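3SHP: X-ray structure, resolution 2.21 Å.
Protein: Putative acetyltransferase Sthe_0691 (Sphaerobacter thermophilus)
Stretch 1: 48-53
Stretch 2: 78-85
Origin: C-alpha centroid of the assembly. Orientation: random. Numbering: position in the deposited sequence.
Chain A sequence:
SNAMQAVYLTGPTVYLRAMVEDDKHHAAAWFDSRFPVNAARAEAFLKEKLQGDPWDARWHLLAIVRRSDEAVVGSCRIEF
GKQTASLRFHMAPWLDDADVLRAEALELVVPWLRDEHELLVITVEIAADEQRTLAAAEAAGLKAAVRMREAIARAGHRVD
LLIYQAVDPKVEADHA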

# COMPACT_ATOMS: atom_id res chain seq x y z
N GLU A 48 22.95 29.56 -3.34
CA GLU A 48 22.49 28.77 -2.18
C GLU A 48 22.35 29.57 -0.90
O GLU A 48 21.41 29.37 -0.14
N LYS A 49 23.30 30.48 -0.68
CA LYS A 49 23.37 31.28 0.55
C LYS A 49 22.04 31.98 0.89
O LYS A 49 21.71 32.16 2.06
N LEU A 50 21.28 32.36 -0.15
CA LEU A 50 19.98 33.00 0.06
C LEU A 50 19.03 32.20 0.95
O LEU A 50 18.21 32.78 1.65
N GLN A 51 19.15 30.87 0.92
CA GLN A 51 18.30 30.00 1.72
C GLN A 51 18.79 29.90 3.18
O GLN A 51 17.99 29.67 4.09
N GLY A 52 20.09 30.07 3.38
CA GLY A 52 20.70 29.91 4.70
C GLY A 52 20.73 28.47 5.19
O GLY A 52 20.46 27.54 4.44
N ASP A 53 21.04 28.31 6.48
CA ASP A 53 21.12 26.99 7.13
C ASP A 53 19.75 26.39 7.50
O ASP A 53 18.82 27.12 7.88
N ILE A 78 4.00 28.53 4.58
CA ILE A 78 5.11 29.37 4.25
C ILE A 78 6.40 28.81 4.85
O ILE A 78 6.43 28.39 6.01
N GLU A 79 7.48 28.85 4.06
CA GLU A 79 8.80 28.44 4.54
C GLU A 79 9.80 29.58 4.33
O GLU A 79 10.04 30.00 3.19
N PHE A 80 10.35 30.12 5.41
CA PHE A 80 11.37 31.15 5.29
C PHE A 80 12.75 30.52 5.30
O PHE A 80 13.01 29.57 6.05
N GLY A 81 13.62 31.04 4.45
CA GLY A 81 15.05 30.82 4.61
C GLY A 81 15.66 32.12 5.12
O GLY A 81 14.98 32.95 5.73
N LYS A 82 16.94 32.34 4.87
CA LYS A 82 17.56 33.57 5.34
C LYS A 82 16.97 34.81 4.67
O LYS A 82 16.56 35.75 5.35
N GLN A 83 16.92 34.81 3.35
CA GLN A 83 16.40 35.94 2.62
C GLN A 83 15.29 35.56 1.65
O GLN A 83 15.02 36.29 0.69
N THR A 84 14.66 34.40 1.89
CA THR A 84 13.67 33.84 0.97
C THR A 84 12.37 33.52 1.68
O THR A 84 12.36 33.24 2.88
N ALA A 85 11.27 33.59 0.93
CA ALA A 85 10.00 33.08 1.41
C ALA A 85 9.39 32.25 0.29
O ALA A 85 9.32 32.71 -0.85

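Side-chain packing between a short 3-10 turn (48-50, running into a loop) and the turn that joins strand 78-80 to strand 84-85. The turn docks on carbonyls of the first stretch: Gln83 N donates to Leu50 O (2.9 Å, 165°), and Lys82 N makes a weak hydrogen bond to Gln51 O (3.0 Å). Thr84 points toward stretch 1. Thr84 chi1 is p (63°), which sets its CG2 3.4 Å from Leu50 O and 3.9 Å from Leu50 CB, while its OG1 lies 3.3 Å from Gln51 OE1, within weak hydrogen-bonding range, and accepts a weak bond from Gly81 N (3.3 Å) inside its own turn. Leu50, buried, leaves the backbone sideways in the common m,t rotamer; its CD2 lies 3.6 Å from Gln83 OE1. Gln51 begins by pointing away, but chi1 t and chi2 p (68°) bend the chain back so that its amide reaches stretch 2. There Gln51 NE2 donates to the oxygens of two waters, both at 2.9 Å. Water 1 also donates to Glu79 O (2.9 Å) and is hydrogen-bonded to Thr84 OG1 (2.7 Å); water 2 donates to Glu79 OE2 (3.1 Å) and Phe80 O (3.0 Å). Glu79, t at chi1 and chi2, brings its end nearer, yet its OE2 stays 3.8 Å from Gln51 NE2, and water 2 bridges the pair. Lys82 points toward stretch 1; its t,t,p,t chain, turned at chi3 (59°), carries NZ to a weak hydrogen bond with Lys49 O (3.1 Å). Lys49 leaves sideways, and its chain, p then t throughout, leads off from stretch 2. The two nearest CA pairs each include a glycine, Gln51 CA to Gly81 CA (4.4 Å) and Gly52 CA to Lys82 CA (4.9 Å): a CB on Gly52 would fall 2.9 Å from Lys82 CB, and one on Gly81 2.5 Å from Gln51 O, both clashes. The positive phi of Gly52 (70°) also favours glycine. Phe80 and Ala85 point away.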

# COMPACT_ATOMS: atom_id res chain seq x y z
CB GLU A 48 23.44 27.60 -1.92
CG GLU A 48 22.78 26.25 -2.04
CD GLU A 48 23.79 25.12 -2.05
OE1 GLU A 48 23.56 24.11 -1.35
OE2 GLU A 48 24.81 25.24 -2.77
CB LYS A 49 24.56 32.25 0.52
CG LYS A 49 24.37 33.50 -0.37
CD LYS A 49 25.67 34.35 -0.46
CE LYS A 49 25.47 35.62 -1.31
NZ LYS A 49 26.71 36.44 -1.49
CB LEU A 50 19.31 33.30 -1.28
CG LEU A 50 20.02 34.26 -2.23
CD1 LEU A 50 19.26 34.30 -3.54
CD2 LEU A 50 20.15 35.68 -1.62
CB GLN A 51 18.22 28.61 1.10
CG GLN A 51 17.03 27.76 1.57
CD GLN A 51 15.70 28.31 1.08
OE1 GLN A 51 15.60 28.83 -0.03
NE2 GLN A 51 14.68 28.21 1.92
CB ASP A 53 22.03 27.08 8.36
CG ASP A 53 23.48 27.44 7.99
OD1 ASP A 53 23.90 27.17 6.83
OD2 ASP A 53 24.20 28.00 8.86
CB ILE A 78 4.90 30.81 4.80
CG1 ILE A 78 3.56 31.40 4.32
CG2 ILE A 78 6.07 31.70 4.40
CD1 ILE A 78 3.12 32.64 5.11
CB GLU A 79 9.24 27.13 3.84
CG GLU A 79 10.69 26.74 4.06
CD GLU A 79 11.31 25.93 2.92
OE1 GLU A 79 10.72 25.85 1.80
OE2 GLU A 79 12.40 25.37 3.15
CB PHE A 80 11.32 32.19 6.43
CG PHE A 80 10.11 33.08 6.40
CD1 PHE A 80 9.12 32.96 7.37
CD2 PHE A 80 9.94 34.02 5.39
CE1 PHE A 80 7.99 33.75 7.35
CE2 PHE A 80 8.79 34.84 5.36
CZ PHE A 80 7.81 34.70 6.34
CB LYS A 82 19.07 33.52 5.16
CG LYS A 82 19.81 34.70 5.77
CD LYS A 82 21.32 34.45 5.77
CE LYS A 82 21.89 34.21 4.35
NZ LYS A 82 23.27 33.57 4.32
CB GLN A 83 17.56 36.59 1.87
CG GLN A 83 18.29 37.60 2.76
CD GLN A 83 19.76 37.71 2.45
OE1 GLN A 83 20.35 36.83 1.80
NE2 GLN A 83 20.37 38.77 2.94
CB THR A 84 14.18 32.54 0.31
OG1 THR A 84 14.37 31.54 1.31
CG2 THR A 84 15.50 32.78 -0.44
CB ALA A 85 9.08 34.21 1.76
O HOH W 1 12.29 29.86 1.41
O HOH W 2 14.38 27.28 4.61